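Local coordinates for protein P43 (Trichuris muris, PDB 6QIX) that is the major secreted protein of the whipworm Trichuris muris that tethers to matrix and inhibits interleukin-13 function, at residues P135-P138 against S139-L143; I158-G162 against M163-C167; L283-N287 against G288-F292; K323-M326 against Q327-Y330; K334-D338 against K339-C343. All coordinates share one frame; numbering follows the deposited sequence. Where two conformers were deposited one is given.

Contact 1: residues P135-P138 against S139-L143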
loop_
_atom_site.group_PDB
_atom_site.type_symbol
_atom_site.label_atom_id
_atom_site.label_comp_id
_atom_site.label_asym_id
_atom_site.label_seq_id
_atom_site.Cartn_x
_atom_site.Cartn_y
_atom_site.Cartn_z
ATOM N N PRO A 135 1.617 -7.938 -13.425
ATOM C CA PRO A 135 0.748 -8.665 -14.345
ATOM C C PRO A 135 0.997 -10.143 -14.288
ATOM O O PRO A 135 0.084 -10.933 -14.589
ATOM C CB PRO A 135 1.096 -8.076 -15.719
ATOM C CG PRO A 135 2.411 -7.501 -15.579
ATOM C CD PRO A 135 2.484 -6.995 -14.152
ATOM N N ASP A 136 2.224 -10.538 -13.937
ATOM C CA ASP A 136 2.604 -11.931 -13.934
ATOM C C ASP A 136 2.597 -12.537 -12.527
ATOM O O ASP A 136 3.065 -13.658 -12.348
ATOM C CB ASP A 136 3.978 -12.129 -14.625
ATOM C CG ASP A 136 5.105 -11.274 -14.027
ATOM O OD1 ASP A 136 4.808 -10.392 -13.215
ATOM O OD2 ASP A 136 6.308 -11.486 -14.390
ATOM N N THR A 137 2.052 -11.852 -11.540
ATOM C CA THR A 137 1.911 -12.466 -10.235
ATOM C C THR A 137 0.758 -13.457 -10.268
ATOM O O THR A 137 -0.368 -13.057 -10.575
ATOM C CB THR A 137 1.608 -11.435 -9.142
ATOM O OG1 THR A 137 2.632 -10.447 -9.090
ATOM C CG2 THR A 137 1.520 -12.171 -7.803
ATOM N N PRO A 138 0.981 -14.744 -9.974
ATOM C CA PRO A 138 -0.142 -15.695 -9.987
ATOM C C PRO A 138 -1.158 -15.329 -8.917
ATOM O O PRO A 138 -0.798 -14.930 -7.807
ATOM C CB PRO A 138 0.514 -17.049 -9.692
ATOM C CG PRO A 138 2.014 -16.831 -9.962
ATOM C CD PRO A 138 2.247 -15.385 -9.578
ATOM N N SER A 139 -2.433 -15.475 -9.262
ATOM C CA SER A 139 -3.504 -15.112 -8.352
ATOM C C SER A 139 -3.326 -15.780 -6.984
ATOM O O SER A 139 -3.500 -15.140 -5.946
ATOM C CB SER A 139 -4.852 -15.479 -8.982
ATOM O OG SER A 139 -5.910 -15.135 -8.088
ATOM N N TYR A 140 -2.947 -17.062 -6.959
ATOM C CA TYR A 140 -2.843 -17.749 -5.668
ATOM C C TYR A 140 -1.706 -17.175 -4.808
ATOM O O TYR A 140 -1.803 -17.185 -3.565
ATOM C CB TYR A 140 -2.698 -19.272 -5.892
ATOM C CG TYR A 140 -1.306 -19.756 -6.222
ATOM C CD1 TYR A 140 -0.463 -20.207 -5.221
ATOM C CD2 TYR A 140 -0.833 -19.768 -7.539
ATOM C CE1 TYR A 140 0.807 -20.651 -5.506
ATOM C CE2 TYR A 140 0.446 -20.206 -7.833
ATOM C CZ TYR A 140 1.258 -20.661 -6.806
ATOM O OH TYR A 140 2.538 -21.118 -7.058
ATOM N N VAL A 141 -0.655 -16.639 -5.446
ATOM C CA VAL A 141 0.434 -15.970 -4.734
ATOM C C VAL A 141 -0.044 -14.645 -4.151
ATOM O O VAL A 141 0.174 -14.321 -2.961
ATOM C CB VAL A 141 1.614 -15.759 -5.699
ATOM C CG1 VAL A 141 2.705 -14.943 -5.050
ATOM C CG2 VAL A 141 2.156 -17.127 -6.166
ATOM N N ARG A 142 -0.710 -13.853 -4.987
ATOM C CA ARG A 142 -1.248 -12.579 -4.533
ATOM C C ARG A 142 -2.154 -12.788 -3.334
ATOM O O ARG A 142 -2.050 -12.057 -2.336
ATOM C CB ARG A 142 -1.986 -11.902 -5.686
ATOM C CG ARG A 142 -2.540 -10.590 -5.367
ATOM C CD ARG A 142 -3.181 -9.923 -6.606
ATOM N NE ARG A 142 -3.706 -8.679 -6.081
ATOM C CZ ARG A 142 -3.728 -7.542 -6.732
ATOM N NH1 ARG A 142 -3.254 -7.503 -7.997
ATOM N NH2 ARG A 142 -4.237 -6.469 -6.113
ATOM N N LEU A 143 -3.010 -13.813 -3.384
ATOM C CA LEU A 143 -3.963 -14.005 -2.307
ATOM C C LEU A 143 -3.276 -14.511 -1.050
ATOM O O LEU A 143 -3.672 -14.127 0.057
ATOM C CB LEU A 143 -5.071 -14.975 -2.723
ATOM C CG LEU A 143 -5.904 -14.458 -3.904
ATOM C CD1 LEU A 143 -6.960 -15.481 -4.303
ATOM C CD2 LEU A 143 -6.551 -13.120 -3.595
#
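Two torsions set up this helix start: Val141 holds CG1 anti to its backbone N (chi1 174°), which sends CG2 back to the ring of Pro138, while Thr137 keeps OG1 beside its own N (chi1 -58°), which leaves CG2 anti to that N and directed forward to the helix. Pro138 sits at the N-cap position of helix 139-151, with its carbonyl opening the first turn. Its O takes the N-H of Arg142 at 3.0 Å in a nearly straight bond (169°), and more weakly the N-H of Val141. The pyrrolidine ring of Pro138 lies over the first turn, with CG 3.8 Å from Val141 CG2, and its CB meets Tyr140 CE2 obliquely at 3.7 Å. Val141 CG2 also stands over one face of the Tyr140 ring, offset toward the rim, so proline, valine and tyrosine form one small apolar cluster. The polar ends lead elsewhere: Tyr140 OH bonds to Asn88 OD1, and the extended Arg142 chain carries NH1 to the carbonyl O of Lys266, tying the helix start to strand 262-268. On the Arg142 side of the turn, Thr137 CG2 is placed 4.1 Å from Arg142 CB.

Contact 2: residues I158-G162 against M163-C167; sequences IEKDG and MCKCC
This is the tip of a beta hairpin at the protein surface, where strand 155-160 turns back into strand 163-168 through a type I' turn from Lys160 to Met163. Asp161 and Gly162 occupy the two corners, both with positive phi, as that turn requires. Two hydrogen-bonded pairs hold the arms. Ile158 and Lys165 exchange both backbone bonds, and the one from Lys165 N to Ile158 O is 2.8 Å long and almost perfectly straight (178°). Closer to the turn, Lys160 N gives to Met163 O at 2.8 Å. The return bond, Met163 N to Lys160 O, is 3.0 Å, and its donor stands well above the carbonyl plane, since the tight turn brings it in from that side. Between these pairs, the non-hydrogen-bonded pair Glu159 and Cys164 lets Glu159 CA approach Met163 O at 3.3 Å in a CA-H...O contact.

On the face carrying Ile158, Lys160, Met163 and Lys165, the lysines meet through their aliphatic stems: Lys160 CG and Lys165 CG are 4.0 Å apart, the chains crossing at about a right angle. Ile158 CG1, placed between its backbone N and carbonyl carbon (chi1 65°), lies 4.1 Å from Lys165 CB. Met163 folds back so that SD is 3.4 Å from Gly162 O. The opposite face holds Glu159, salt-bridged to Lys113, and Cys164, joined to Cys119. Strand 163-168 is the middle one of three, bonded on its other side to strand 109-112, where Lys165 NZ reaches Thr110 OG1.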
loop_
_atom_site.group_PDB
_atom_site.type_symbol
_atom_site.label_atom_id
_atom_site.label_comp_id
_atom_site.label_asym_id
_atom_site.label_seq_id
_atom_site.Cartn_x
_atom_site.Cartn_y
_atom_site.Cartn_z
ATOM N N ILE A 158 -4.458 9.440 15.184
ATOM C CA ILE A 158 -4.922 10.821 15.152
ATOM C C ILE A 158 -3.700 11.705 15.342
ATOM O O ILE A 158 -2.681 11.289 15.889
ATOM C CB ILE A 158 -5.995 11.135 16.220
ATOM C CG1 ILE A 158 -5.394 10.991 17.620
ATOM C CG2 ILE A 158 -7.157 10.188 16.048
ATOM C CD1 ILE A 158 -6.319 11.430 18.754
ATOM N N GLU A 159 -3.811 12.936 14.889
ATOM C CA GLU A 159 -2.745 13.926 15.061
ATOM C C GLU A 159 -3.006 14.774 16.300
ATOM O O GLU A 159 -4.110 15.270 16.482
ATOM C CB GLU A 159 -2.670 14.806 13.821
ATOM C CG GLU A 159 -1.477 15.765 13.831
ATOM C CD GLU A 159 -1.433 16.664 12.613
ATOM O OE1 GLU A 159 -1.903 16.221 11.538
ATOM O OE2 GLU A 159 -0.913 17.806 12.747
ATOM N N LYS A 160 -1.993 14.924 17.153
ATOM C CA LYS A 160 -2.077 15.788 18.324
ATOM C C LYS A 160 -0.760 16.555 18.453
ATOM O O LYS A 160 0.300 15.938 18.581
ATOM C CB LYS A 160 -2.312 14.984 19.590
ATOM C CG LYS A 160 -3.687 14.286 19.667
ATOM C CD LYS A 160 -4.865 15.251 19.508
ATOM C CE LYS A 160 -5.909 15.048 20.569
ATOM N NZ LYS A 160 -6.951 16.118 20.562
ATOM N N ASP A 161 -0.863 17.877 18.386
ATOM C CA ASP A 161 0.216 18.832 18.617
ATOM C C ASP A 161 1.493 18.440 17.874
ATOM O O ASP A 161 2.579 18.402 18.439
ATOM C CB ASP A 161 0.477 19.014 20.114
ATOM C CG ASP A 161 1.359 20.230 20.400
ATOM O OD1 ASP A 161 1.280 21.216 19.637
ATOM O OD2 ASP A 161 2.127 20.189 21.384
ATOM N N GLY A 162 1.347 18.159 16.586
ATOM C CA GLY A 162 2.465 17.926 15.683
ATOM C C GLY A 162 3.024 16.529 15.702
ATOM O O GLY A 162 4.079 16.279 15.090
ATOM N N MET A 163 2.348 15.607 16.386
ATOM C CA MET A 163 2.754 14.221 16.473
ATOM C C MET A 163 1.544 13.345 16.144
ATOM O O MET A 163 0.408 13.820 16.107
ATOM C CB MET A 163 3.302 13.916 17.875
ATOM C CG MET A 163 4.552 14.727 18.276
ATOM S SD MET A 163 5.947 14.337 17.218
ATOM C CE MET A 163 6.331 12.644 17.649
ATOM N N CYS A 164 1.807 12.060 15.909
ATOM C CA CYS A 164 0.759 11.077 15.670
ATOM C C CYS A 164 0.587 10.195 16.892
ATOM O O CYS A 164 1.573 9.719 17.466
ATOM C CB CYS A 164 1.076 10.212 14.449
ATOM S SG CYS A 164 1.395 11.212 12.962
ATOM N N LYS A 165 -0.672 9.974 17.283
ATOM C CA LYS A 165 -1.030 9.085 18.389
ATOM C C LYS A 165 -1.795 7.910 17.813
ATOM O O LYS A 165 -2.824 8.115 17.155
ATOM C CB LYS A 165 -1.894 9.800 19.442
ATOM C CG LYS A 165 -1.222 11.095 19.991
ATOM C CD LYS A 165 0.035 10.734 20.784
ATOM C CE LYS A 165 0.652 12.006 21.321
ATOM N NZ LYS A 165 1.643 11.755 22.401
ATOM N N CYS A 166 -1.278 6.694 18.018
ATOM C CA CYS A 166 -1.777 5.525 17.276
ATOM C C CYS A 166 -2.033 4.332 18.179
ATOM O O CYS A 166 -1.274 4.086 19.118
ATOM C CB CYS A 166 -0.810 5.078 16.214
ATOM S SG CYS A 166 -0.346 6.349 14.976
ATOM N N CYS A 167 -3.088 3.573 17.856
ATOM C CA CYS A 167 -3.468 2.334 18.508
ATOM C C CYS A 167 -3.835 1.372 17.375
ATOM O O CYS A 167 -4.168 1.824 16.283
ATOM C CB CYS A 167 -4.681 2.521 19.452
ATOM S SG CYS A 167 -4.546 3.782 20.664
#

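Contact 3: residues L283-N287 against G288-F292; sequences LDKIN and GSCAF. With NAG (2-acetamido-2-deoxy-beta-D-glucopyranose), chain H.
An N-glycosylated type I' turn, running from Ile286 to Ser289, makes this contact. Asn287 and Gly288 form its corners, both at positive phi, and Asn287 ND2 is bonded covalently to C1 of the sugar at 1.4 Å. The turn is closed by two backbone bonds: Ile286 N to Ser289 O, 3.1 Å and in the carbonyl plane, and Ser289 N to Ile286 O, whose donor stands above the carbonyl plane.

Ile286 works in two directions. Its CG1 sits almost over the centre of the Phe292 ring, 3.5 Å from the centroid and 14° off the normal, a CH-pi contact. CG2, anti to the backbone N, points to the sugar instead and meets methyl C8 of its acetamide group at 3.3 Å. The Phe292 ring is also touched obliquely by Leu283 CD1, which comes to 4.0 Å from CZ. Phe292 holds its ring between its own N and carbonyl carbon (chi1 57°), which turns it back under the turn.

Lys285 reaches out to Glu335, and Cys290 is disulfide-bonded to Cys340, which ties the segment to strand 339-344. In the chain the turn lies between strand 281-284, an outer strand paired with strand 339-344, and helix 292-310, which starts at Phe292.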
loop_
_atom_site.group_PDB
_atom_site.type_symbol
_atom_site.label_atom_id
_atom_site.label_comp_id
_atom_site.label_asym_id
_atom_site.label_seq_id
_atom_site.Cartn_x
_atom_site.Cartn_y
_atom_site.Cartn_z
ATOM N N LEU A 283 9.566 10.077 -21.838
ATOM C CA LEU A 283 8.979 11.403 -21.639
ATOM C C LEU A 283 10.001 12.511 -21.874
ATOM O O LEU A 283 11.195 12.333 -21.621
ATOM C CB LEU A 283 8.470 11.561 -20.218
ATOM C CG LEU A 283 7.540 10.465 -19.686
ATOM C CD1 LEU A 283 7.206 10.711 -18.247
ATOM C CD2 LEU A 283 6.290 10.368 -20.519
ATOM N N ASP A 284 9.511 13.683 -22.284
ATOM C CA ASP A 284 10.345 14.883 -22.284
ATOM C C ASP A 284 10.645 15.363 -20.868
ATOM O O ASP A 284 9.868 15.159 -19.937
ATOM C CB ASP A 284 9.660 16.004 -23.055
ATOM C CG ASP A 284 9.596 15.717 -24.524
ATOM O OD1 ASP A 284 10.633 15.304 -25.086
ATOM O OD2 ASP A 284 8.505 15.876 -25.107
ATOM N N LYS A 285 11.804 16.013 -20.721
ATOM C CA LYS A 285 12.175 16.631 -19.459
ATOM C C LYS A 285 11.264 17.812 -19.191
ATOM O O LYS A 285 10.711 18.410 -20.114
ATOM C CB LYS A 285 13.629 17.099 -19.488
ATOM C CG LYS A 285 14.647 16.025 -19.489
ATOM C CD LYS A 285 16.031 16.615 -19.894
ATOM C CE LYS A 285 17.071 15.554 -20.144
ATOM N NZ LYS A 285 18.461 16.120 -20.295
ATOM N N ILE A 286 11.073 18.121 -17.914
ATOM C CA ILE A 286 10.378 19.337 -17.491
ATOM C C ILE A 286 11.324 20.124 -16.592
ATOM O O ILE A 286 11.876 19.576 -15.630
ATOM C CB ILE A 286 9.055 19.027 -16.763
ATOM C CG1 ILE A 286 8.173 18.130 -17.640
ATOM C CG2 ILE A 286 8.327 20.327 -16.398
ATOM C CD1 ILE A 286 7.151 18.878 -18.494
ATOM N N ASN A 287 11.533 21.397 -16.922
ATOM C CA ASN A 287 12.481 22.240 -16.187
ATOM C C ASN A 287 13.867 21.597 -16.134
ATOM O O ASN A 287 14.585 21.691 -15.132
ATOM C CB ASN A 287 11.968 22.543 -14.782
ATOM C CG ASN A 287 10.883 23.617 -14.771
ATOM O OD1 ASN A 287 10.859 24.510 -15.618
ATOM N ND2 ASN A 287 9.975 23.523 -13.808
ATOM N N GLY A 288 14.231 20.915 -17.223
ATOM C CA GLY A 288 15.551 20.335 -17.383
ATOM C C GLY A 288 15.844 19.159 -16.491
ATOM O O GLY A 288 17.027 18.880 -16.213
ATOM N N SER A 289 14.809 18.450 -16.041
ATOM C CA SER A 289 14.999 17.331 -15.135
ATOM C C SER A 289 13.891 16.288 -15.309
ATOM O O SER A 289 12.876 16.508 -15.972
ATOM C CB SER A 289 15.040 17.804 -13.680
ATOM O OG SER A 289 13.754 17.752 -13.111
ATOM N N CYS A 290 14.114 15.139 -14.683
ATOM C CA CYS A 290 13.165 14.042 -14.682
ATOM C C CYS A 290 12.510 13.903 -13.331
ATOM O O CYS A 290 11.937 12.866 -13.025
ATOM C CB CYS A 290 13.839 12.740 -15.099
ATOM S SG CYS A 290 14.460 12.870 -16.841
ATOM N N ALA A 291 12.588 14.944 -12.520
ATOM C CA ALA A 291 12.011 14.908 -11.199
ATOM C C ALA A 291 10.509 15.143 -11.183
ATOM O O ALA A 291 9.883 14.907 -10.148
ATOM C CB ALA A 291 12.712 15.967 -10.362
ATOM N N PHE A 292 9.902 15.614 -12.272
ATOM C CA PHE A 292 8.538 16.111 -12.148
ATOM C C PHE A 292 7.536 15.043 -11.718
ATOM O O PHE A 292 6.560 15.403 -11.037
ATOM C CB PHE A 292 8.077 16.785 -13.453
ATOM C CG PHE A 292 8.154 15.911 -14.667
ATOM C CD1 PHE A 292 7.036 15.239 -15.141
ATOM C CD2 PHE A 292 9.339 15.788 -15.360
ATOM C CE1 PHE A 292 7.122 14.430 -16.285
ATOM C CE2 PHE A 292 9.430 14.987 -16.496
ATOM C CZ PHE A 292 8.306 14.306 -16.941
HETATM C C1 NAG H . 8.887 24.453 -13.610
HETATM C C2 NAG H . 7.893 23.791 -12.661
HETATM C C3 NAG H . 6.799 24.778 -12.236
HETATM C C4 NAG H . 7.419 26.036 -11.642
HETATM C C5 NAG H . 8.400 26.652 -12.638
HETATM C C6 NAG H . 9.121 27.868 -12.088
HETATM C C7 NAG H . 6.251 22.580 -14.067
HETATM C C8 NAG H . 5.787 21.227 -14.523
HETATM N N2 NAG H . 7.313 22.589 -13.247
HETATM O O3 NAG H . 5.951 24.165 -11.270
HETATM O O4 NAG H . 6.399 26.974 -11.315
HETATM O O5 NAG H . 9.403 25.684 -13.006
HETATM O O6 NAG H . 10.459 27.567 -11.726
HETATM O O7 NAG H . 5.696 23.616 -14.435
#

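Contact 4: residues K323-M326 against Q327-Y330; sequences KMLM and QLPY
Hydrogen bonds between Gln327 and the last turn of helix 315-325 dominate here. Gln327 NE2 gives to the main-chain O of Lys323 at 2.9 Å, with an angle at hydrogen of 164°, and the oxygen lies in the plane of the side-chain amide. The donor is somewhat tilted from the carbonyl plane of Lys323. A turn about the CB-CG bond (chi2 -52°) folds the side chain back over the helix end, where Lys323 O is taken by this side-chain amide. The backbone of the same residue also bonds: Gln327 N reaches Met324 O at 2.8 Å. Next comes Leu328 N to Leu325 O at 3.1 Å, the bond that closes a type I turn from Leu325 to Leu328. In both of these the donor stands above the carbonyl plane.

The buried amide is held at both ends, because NE2 has a second acceptor in Glu126 OE1 and OE1 accepts from Gln130 NE2. That fixes which way round the amide lies.

Across the two segments the apolar contact is between leucines: Leu325 CD1 and Leu328 CD1 are 3.7 Å apart, their side chains crossing at a slant beside the turn that Leu328 closes.

Around this helix end, Leu325 packs on Trp301 and Phe304 of helix 292-310, and Met326 also touches Trp301. Helix 126-129 approaches with Glu126, which meets the side chains of Lys323 and Met326, and the chain goes on through Pro329 to strand 331-336.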
loop_
_atom_site.group_PDB
_atom_site.type_symbol
_atom_site.label_atom_id
_atom_site.label_comp_id
_atom_site.label_asym_id
_atom_site.label_seq_id
_atom_site.Cartn_x
_atom_site.Cartn_y
_atom_site.Cartn_z
ATOM N N LYS A 323 -5.861 4.680 1.069
ATOM C CA LYS A 323 -5.532 3.382 0.486
ATOM C C LYS A 323 -5.811 3.356 -1.008
ATOM O O LYS A 323 -5.055 2.722 -1.769
ATOM C CB LYS A 323 -6.292 2.260 1.217
ATOM C CG LYS A 323 -5.751 2.011 2.628
ATOM C CD LYS A 323 -6.614 1.021 3.396
ATOM C CE LYS A 323 -6.309 0.988 4.805
ATOM N NZ LYS A 323 -7.207 -0.042 5.484
ATOM N N MET A 324 -6.871 4.033 -1.454
ATOM C CA MET A 324 -7.139 4.144 -2.886
ATOM C C MET A 324 -6.078 5.016 -3.569
ATOM O O MET A 324 -5.542 4.652 -4.628
ATOM C CB MET A 324 -8.555 4.714 -3.111
ATOM C CG MET A 324 -9.703 3.874 -2.531
ATOM S SD MET A 324 -11.353 4.637 -2.732
ATOM C CE MET A 324 -11.662 4.393 -4.483
ATOM N N LEU A 325 -5.749 6.157 -2.959
ATOM C CA LEU A 325 -4.753 7.072 -3.542
ATOM C C LEU A 325 -3.399 6.382 -3.683
ATOM O O LEU A 325 -2.658 6.650 -4.648
ATOM C CB LEU A 325 -4.685 8.342 -2.686
ATOM C CG LEU A 325 -4.200 9.636 -3.298
ATOM C CD1 LEU A 325 -5.069 10.044 -4.471
ATOM C CD2 LEU A 325 -4.186 10.748 -2.248
ATOM N N MET A 326 -3.053 5.491 -2.746
ATOM C CA MET A 326 -1.811 4.734 -2.886
ATOM C C MET A 326 -1.754 3.895 -4.163
ATOM O O MET A 326 -0.673 3.409 -4.493
ATOM C CB MET A 326 -1.554 3.807 -1.674
ATOM C CG MET A 326 -1.185 4.604 -0.438
ATOM S SD MET A 326 0.354 5.318 -0.334
ATOM C CE MET A 326 1.439 3.911 -0.439
ATOM N N GLN A 327 -2.891 3.644 -4.808
ATOM C CA GLN A 327 -2.914 2.800 -6.001
ATOM C C GLN A 327 -2.565 3.573 -7.255
ATOM O O GLN A 327 -2.391 2.965 -8.314
ATOM C CB GLN A 327 -4.285 2.151 -6.197
ATOM C CG GLN A 327 -4.818 1.454 -4.998
ATOM C CD GLN A 327 -3.872 0.488 -4.397
ATOM O OE1 GLN A 327 -3.224 -0.303 -5.090
ATOM N NE2 GLN A 327 -3.814 0.496 -3.059
ATOM N N LEU A 328 -2.440 4.898 -7.175
ATOM C CA LEU A 328 -2.039 5.643 -8.364
ATOM C C LEU A 328 -0.639 5.212 -8.813
ATOM O O LEU A 328 0.205 4.847 -7.992
ATOM C CB LEU A 328 -2.052 7.137 -8.102
ATOM C CG LEU A 328 -3.479 7.702 -8.071
ATOM C CD1 LEU A 328 -3.412 9.161 -7.630
ATOM C CD2 LEU A 328 -4.186 7.615 -9.443
ATOM N N PRO A 329 -0.352 5.307 -10.095
ATOM C CA PRO A 329 0.997 4.985 -10.575
ATOM C C PRO A 329 2.051 5.889 -9.955
ATOM O O PRO A 329 1.883 7.097 -9.895
ATOM C CB PRO A 329 0.891 5.217 -12.092
ATOM C CG PRO A 329 -0.605 5.148 -12.409
ATOM C CD PRO A 329 -1.276 5.694 -11.181
ATOM N N TYR A 330 3.155 5.286 -9.515
ATOM C CA TYR A 330 4.277 5.972 -8.892
ATOM C C TYR A 330 5.526 5.681 -9.719
ATOM O O TYR A 330 5.989 4.539 -9.779
ATOM C CB TYR A 330 4.444 5.485 -7.452
ATOM C CG TYR A 330 5.642 6.044 -6.686
ATOM C CD1 TYR A 330 5.448 6.890 -5.609
ATOM C CD2 TYR A 330 6.955 5.679 -6.995
ATOM C CE1 TYR A 330 6.517 7.383 -4.896
ATOM C CE2 TYR A 330 8.031 6.172 -6.278
ATOM C CZ TYR A 330 7.803 7.017 -5.229
ATOM O OH TYR A 330 8.836 7.542 -4.463
#

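Contact 5: residues K334-D338 against K339-C343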
loop_
_atom_site.group_PDB
_atom_site.type_symbol
_atom_site.label_atom_id
_atom_site.label_comp_id
_atom_site.label_asym_id
_atom_site.label_seq_id
_atom_site.Cartn_x
_atom_site.Cartn_y
_atom_site.Cartn_z
ATOM N N LYS A 334 15.025 7.498 -15.021
ATOM C CA LYS A 334 16.419 7.796 -15.301
ATOM C C LYS A 334 16.482 8.782 -16.452
ATOM O O LYS A 334 15.776 8.636 -17.454
ATOM C CB LYS A 334 17.202 6.535 -15.664
ATOM C CG LYS A 334 17.489 5.642 -14.505
ATOM C CD LYS A 334 18.562 4.617 -14.867
ATOM C CE LYS A 334 19.104 4.007 -13.579
ATOM N NZ LYS A 334 19.818 5.028 -12.747
ATOM N N GLU A 335 17.365 9.768 -16.337
ATOM C CA GLU A 335 17.598 10.700 -17.429
ATOM C C GLU A 335 18.577 10.058 -18.408
ATOM O O GLU A 335 19.665 9.651 -18.000
ATOM C CB GLU A 335 18.172 12.013 -16.878
ATOM C CG GLU A 335 18.204 13.131 -17.897
ATOM C CD GLU A 335 18.614 14.456 -17.316
ATOM O OE1 GLU A 335 18.264 14.761 -16.160
ATOM O OE2 GLU A 335 19.255 15.207 -18.052
ATOM N N VAL A 336 18.174 9.900 -19.672
ATOM C CA VAL A 336 19.016 9.268 -20.682
ATOM C C VAL A 336 19.040 10.203 -21.873
ATOM O O VAL A 336 18.012 10.430 -22.523
ATOM C CB VAL A 336 18.536 7.859 -21.082
ATOM C CG1 VAL A 336 19.515 7.306 -22.121
ATOM C CG2 VAL A 336 18.471 6.959 -19.851
ATOM N N GLY A 337 20.214 10.772 -22.156
ATOM C CA GLY A 337 20.265 11.797 -23.176
ATOM C C GLY A 337 19.337 12.944 -22.849
ATOM O O GLY A 337 19.356 13.500 -21.752
ATOM N N ASP A 338 18.524 13.329 -23.817
ATOM C CA ASP A 338 17.578 14.422 -23.644
ATOM C C ASP A 338 16.206 13.950 -23.149
ATOM O O ASP A 338 15.253 14.738 -23.141
ATOM C CB ASP A 338 17.409 15.160 -24.971
ATOM C CG ASP A 338 17.103 14.209 -26.125
ATOM O OD1 ASP A 338 16.407 14.645 -27.070
ATOM O OD2 ASP A 338 17.562 13.031 -26.079
ATOM N N LYS A 339 16.084 12.699 -22.731
ATOM C CA LYS A 339 14.772 12.157 -22.387
ATOM C C LYS A 339 14.739 11.576 -20.986
ATOM O O LYS A 339 15.756 11.268 -20.401
ATOM C CB LYS A 339 14.336 11.056 -23.364
ATOM C CG LYS A 339 14.290 11.489 -24.837
ATOM C CD LYS A 339 13.161 12.478 -25.059
ATOM C CE LYS A 339 13.021 12.869 -26.521
ATOM N NZ LYS A 339 11.971 13.925 -26.659
ATOM N N CYS A 340 13.522 11.354 -20.483
ATOM C CA CYS A 340 13.300 10.687 -19.216
ATOM C C CYS A 340 12.766 9.301 -19.505
ATOM O O CYS A 340 11.789 9.189 -20.228
ATOM C CB CYS A 340 12.260 11.441 -18.366
ATOM S SG CYS A 340 12.776 13.146 -17.980
ATOM N N LYS A 341 13.369 8.268 -18.928
ATOM C CA LYS A 341 12.961 6.873 -19.124
ATOM C C LYS A 341 12.371 6.363 -17.820
ATOM O O LYS A 341 13.076 6.279 -16.803
ATOM C CB LYS A 341 14.163 6.034 -19.540
ATOM C CG LYS A 341 14.824 6.534 -20.840
ATOM C CD LYS A 341 13.955 6.189 -22.073
ATOM C CE LYS A 341 14.694 6.642 -23.325
ATOM N NZ LYS A 341 13.979 6.284 -24.553
ATOM N N CYS A 342 11.072 6.035 -17.825
ATOM C CA CYS A 342 10.340 5.901 -16.570
ATOM C C CYS A 342 9.598 4.576 -16.483
ATOM O O CYS A 342 9.046 4.096 -17.470
ATOM C CB CYS A 342 9.319 7.033 -16.394
ATOM S SG CYS A 342 10.052 8.701 -16.542
ATOM N N CYS A 343 9.554 4.046 -15.270
ATOM C CA CYS A 343 8.779 2.860 -14.926
ATOM C C CYS A 343 8.015 3.077 -13.618
ATOM O O CYS A 343 8.434 3.848 -12.750
ATOM C CB CYS A 343 9.696 1.615 -14.726
ATOM S SG CYS A 343 10.889 1.294 -16.037
#
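Strands 334-336 and 339-343 run antiparallel at 142°, their axes 4.7 Å apart, and a type II' turn from Val336 to Lys339 joins them into a beta hairpin. Gly337 takes the first corner with positive phi and Asp338 the second. Lys334 and Lys341 exchange two backbone bonds, and the pair next to the turn, Val336 and Lys339, does the same: Val336 N to Lys339 O is 2.9 Å, and Lys339 N to Val336 O is 3.0 Å with its donor above the carbonyl plane.

Of the side chains, Val336 and Lys341 meet at about a right angle on the face carrying Lys334, Val336, Lys339 and Lys341, with CG2 of the valine 3.8 Å from CG of the lysine. Lys341 turns about its CB-CG bond (chi2 -74°) and carries NZ to Thr282 OG1. Lys339, on the same face, pairs its NZ with Asp284 OD1 in a salt bridge. The other face holds Glu335 and Cys340, a non-hydrogen-bonded pair between the two bonded ones, and there Glu335 CA comes 3.5 Å from Lys339 O in a CA-H...O contact.

Contacts 2 and 5 are matching surface hairpins, each the second and third strands of a three-stranded antiparallel sheet, but a type I' turn closes contact 2 and a type II' turn contact 5. Their centres lie about 40 Å apart. Contact 3, also at the surface, shares the sheet of contact 5 and touches it directly through the Cys290-Cys340 disulfide and the Asp284-Lys339 salt bridge; it is the one of the five that carries a sugar. Contact 4, partly buried and nearest the centre of the chain, ends a helix with a buried glutamine amide; its segments run straight on toward contact 5. Contact 1, at the surface, begins a helix with a proline carbonyl and apolar cover.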